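Side-chain contact in helianthamide (Stichodactyla helianthus, PDB 4X0N), which probably inhibits pancreatic alpha-amylase by occupying its active-site cleft, as a small disulfide-rich sea-anemone peptide of the beta-defensin type: residues 4-9 against 31-36. Residues are numbered along the deposited sequence; the frame is centred on the assembly and turned at random.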
ATOM      1  N   ASN B   4       2.985  12.795  18.132  1.00 27.49           N
ATOM      2  CA  ASN B   4       1.758  12.160  18.590  1.00 27.56           C
ATOM      3  C   ASN B   4       0.644  12.231  17.563  1.00 26.51           C
ATOM      4  O   ASN B   4       0.345  13.287  17.007  1.00 28.67           O
ATOM      5  CB  ASN B   4       1.296  12.663  19.960  1.00 24.53           C
ATOM      6  CG  ASN B   4       0.883  14.119  19.948  1.00 30.95           C
ATOM      7  OD1 ASN B   4       1.222  14.869  19.033  1.00 28.44           O
ATOM      8  ND2 ASN B   4       0.159  14.532  20.982  1.00 34.71           N
ATOM      9  N   SER B   5       0.041  11.077  17.323  1.00 24.05           N
ATOM     10  CA  SER B   5      -0.850  10.887  16.202  1.00 19.79           C
ATOM     11  C   SER B   5      -1.389   9.483  16.350  1.00 18.09           C
ATOM     12  O   SER B   5      -0.628   8.544  16.574  1.00 14.19           O
ATOM     13  CB  SER B   5      -0.058  11.000  14.901  1.00 20.48           C
ATOM     14  OG  SER B   5      -0.891  10.772  13.780  1.00 21.94           O
ATOM     15  N   CYS B   6      -2.700   9.329  16.235  1.00 17.20           N
ATOM     16  CA  CYS B   6      -3.268   7.994  16.332  1.00 16.85           C
ATOM     17  C   CYS B   6      -4.265   7.779  15.208  1.00 18.84           C
ATOM     18  O   CYS B   6      -5.373   8.309  15.217  1.00 14.35           O
ATOM     19  CB  CYS B   6      -3.907   7.779  17.709  1.00 17.08           C
ATOM     20  SG  CYS B   6      -4.807   9.200  18.364  1.00 13.65           S
ATOM     21  N   TYR B   7      -3.838   6.978  14.238  1.00 20.13           N
ATOM     22  CA  TYR B   7      -4.616   6.704  13.043  1.00 13.72           C
ATOM     23  C   TYR B   7      -5.724   5.713  13.347  1.00 13.33           C
ATOM     24  O   TYR B   7      -5.500   4.695  13.997  1.00 16.07           O
ATOM     25  CB  TYR B   7      -3.720   6.144  11.937  1.00 13.99           C
ATOM     26  CG  TYR B   7      -4.478   5.721  10.699  1.00 14.44           C
ATOM     27  CD1 TYR B   7      -4.836   6.647   9.731  1.00 14.69           C
ATOM     28  CD2 TYR B   7      -4.839   4.396  10.503  1.00 13.11           C
ATOM     29  CE1 TYR B   7      -5.533   6.263   8.599  1.00 16.63           C
ATOM     30  CE2 TYR B   7      -5.534   4.002   9.377  1.00 15.56           C
ATOM     31  CZ  TYR B   7      -5.879   4.938   8.427  1.00 14.54           C
ATOM     32  OH  TYR B   7      -6.572   4.538   7.309  1.00 11.97           O
ATOM     33  N   ILE B   8      -6.922   6.020  12.867  1.00 14.02           N
ATOM     34  CA  ILE B   8      -8.087   5.180  13.106  1.00 15.35           C
ATOM     35  C   ILE B   8      -8.593   4.569  11.807  1.00 13.94           C
ATOM     36  O   ILE B   8      -8.709   3.350  11.685  1.00 18.57           O
ATOM     37  CB  ILE B   8      -9.210   5.942  13.830  1.00 15.50           C
ATOM     38  CG1 ILE B   8      -8.718   6.432  15.193  1.00 14.11           C
ATOM     39  CG2 ILE B   8     -10.442   5.061  13.986  1.00 10.29           C
ATOM     40  CD1 ILE B   8      -9.739   7.228  15.952  1.00 11.83           C
ATOM     41  N   TYR B   9      -8.885   5.427  10.837  1.00 13.63           N
ATOM     42  CA  TYR B   9      -9.357   4.977   9.537  1.00 13.30           C
ATOM     43  C   TYR B   9      -9.151   6.099   8.520  1.00 11.94           C
ATOM     44  O   TYR B   9      -8.733   7.198   8.883  1.00 13.53           O
ATOM     45  CB  TYR B   9     -10.832   4.559   9.609  1.00 10.74           C
ATOM     46  CG  TYR B   9     -11.324   3.872   8.357  1.00 12.15           C
ATOM     47  CD1 TYR B   9     -10.781   2.660   7.952  1.00 14.05           C
ATOM     48  CD2 TYR B   9     -12.313   4.443   7.569  1.00  9.48           C
ATOM     49  CE1 TYR B   9     -11.215   2.028   6.807  1.00 10.94           C
ATOM     50  CE2 TYR B   9     -12.753   3.818   6.418  1.00 11.25           C
ATOM     51  CZ  TYR B   9     -12.201   2.609   6.044  1.00 11.49           C
ATOM     52  OH  TYR B   9     -12.625   1.979   4.897  1.00 11.77           O
ATOM     53  N   GLY B  31      -2.407   1.279  21.202  1.00 22.63           N
ATOM     54  CA  GLY B  31      -1.012   1.141  21.585  1.00 21.42           C
ATOM     55  C   GLY B  31      -0.134   2.377  21.499  1.00 20.98           C
ATOM     56  O   GLY B  31       0.704   2.605  22.372  1.00 20.18           O
ATOM     57  N   VAL B  32      -0.313   3.174  20.450  1.00 15.56           N
ATOM     58  CA  VAL B  32       0.582   4.303  20.206  1.00 17.27           C
ATOM     59  C   VAL B  32       0.358   5.471  21.161  1.00 17.72           C
ATOM     60  O   VAL B  32       1.200   6.362  21.264  1.00 16.40           O
ATOM     61  CB  VAL B  32       0.487   4.818  18.755  1.00 19.39           C
ATOM     62  CG1 VAL B  32       0.965   3.753  17.781  1.00 28.66           C
ATOM     63  CG2 VAL B  32      -0.936   5.254  18.435  1.00 16.76           C
ATOM     64  N   CYS B  33      -0.776   5.464  21.855  1.00 16.34           N
ATOM     65  CA  CYS B  33      -1.050   6.481  22.862  1.00 17.27           C
ATOM     66  C   CYS B  33      -0.433   6.108  24.208  1.00 22.23           C
ATOM     67  O   CYS B  33      -0.293   6.957  25.091  1.00 23.97           O
ATOM     68  CB  CYS B  33      -2.558   6.707  23.006  1.00 17.16           C
ATOM     69  SG  CYS B  33      -3.310   7.564  21.599  1.00 18.02           S
ATOM     70  N   GLU B  34      -0.074   4.834  24.353  1.00 20.27           N
ATOM     71  CA  GLU B  34       0.646   4.349  25.528  1.00 20.09           C
ATOM     72  C   GLU B  34      -0.131   4.549  26.830  1.00 20.46           C
ATOM     73  O   GLU B  34       0.425   5.005  27.831  1.00 18.04           O
ATOM     74  CB  GLU B  34       2.030   5.000  25.615  1.00 21.48           C
ATOM     75  CG  GLU B  34       2.971   4.563  24.504  1.00 23.70           C
ATOM     76  CD  GLU B  34       4.192   5.450  24.388  1.00 31.01           C
ATOM     77  OE1 GLU B  34       4.074   6.664  24.660  1.00 34.50           O
ATOM     78  OE2 GLU B  34       5.271   4.934  24.023  1.00 38.21           O
ATOM     79  N   GLY B  35      -1.415   4.205  26.811  1.00 21.95           N
ATOM     80  CA  GLY B  35      -2.262   4.370  27.978  1.00 19.02           C
ATOM     81  C   GLY B  35      -3.192   5.565  27.878  1.00 21.21           C
ATOM     82  O   GLY B  35      -4.189   5.647  28.596  1.00 19.90           O
ATOM     83  N   HIS B  36      -2.867   6.497  26.989  1.00 19.18           N
ATOM     84  CA  HIS B  36      -3.705   7.671  26.792  1.00 17.67           C
ATOM     85  C   HIS B  36      -4.900   7.347  25.902  1.00 17.48           C
ATOM     86  O   HIS B  36      -5.020   6.240  25.378  1.00 17.81           O
ATOM     87  CB  HIS B  36      -2.892   8.791  26.145  1.00 19.68           C
ATOM     88  CG  HIS B  36      -2.167   9.659  27.133  1.00 21.95           C
ATOM     89  ND1 HIS B  36      -2.443   9.643  28.477  1.00 21.81           N
ATOM     90  CD2 HIS B  36      -1.180  10.568  26.952  1.00 24.55           C
ATOM     91  CE1 HIS B  36      -1.654  10.509  29.095  1.00 22.66           C
ATOM     92  NE2 HIS B  36      -0.882  11.081  28.195  1.00 29.57           N
TER
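Cys6 meets Val32 and Cys33 by apolar contact; the two segments share no hydrogen bond, and the backbone of Cys6 bonds instead to Gly14 on strand 12-17. The sulfur pair is the first element: Cys6 SG lies 3.9 Å from Cys33 SG, too far for a bond, and each sulfur is instead joined to a different strand, Cys6 to Cys38 and Cys33 to Cys16. Cys33 SG also sits 3.9 Å from Cys6 CB, so it rests against the flank of the cysteine side chain. Cys6 chi1 of 40° puts SG between its own backbone N and carbonyl carbon, near Cys33 SG, and two disulfides touch through one sulfur each.

Val32 supplies the second element through a single branch. Its CG2 reaches Cys6 CB at 4.0 Å and comes 3.8 Å from Ser5 O, a van der Waals approach of a methyl to a carbonyl oxygen.

Backbone bonds shape the loop: Glu34 N donates to Gly31 O at 3.1 Å, and His36 N weakly to Cys33 O at 3.2 Å. A type I' turn starts at Cys33, where the 3-10 segment ends, with Glu34 and Gly35 at positive phi (61° and 103°).

Val32 CG2 and Cys33 SG thus pack the loop before strand 37-40 on Ser5 and the start of strand 6-9, outermost in this chain's sheet, beside two of three crosslinks whose pairing, first to fifth, second to fourth and third to sixth cysteine, characterises the beta-defensin fold.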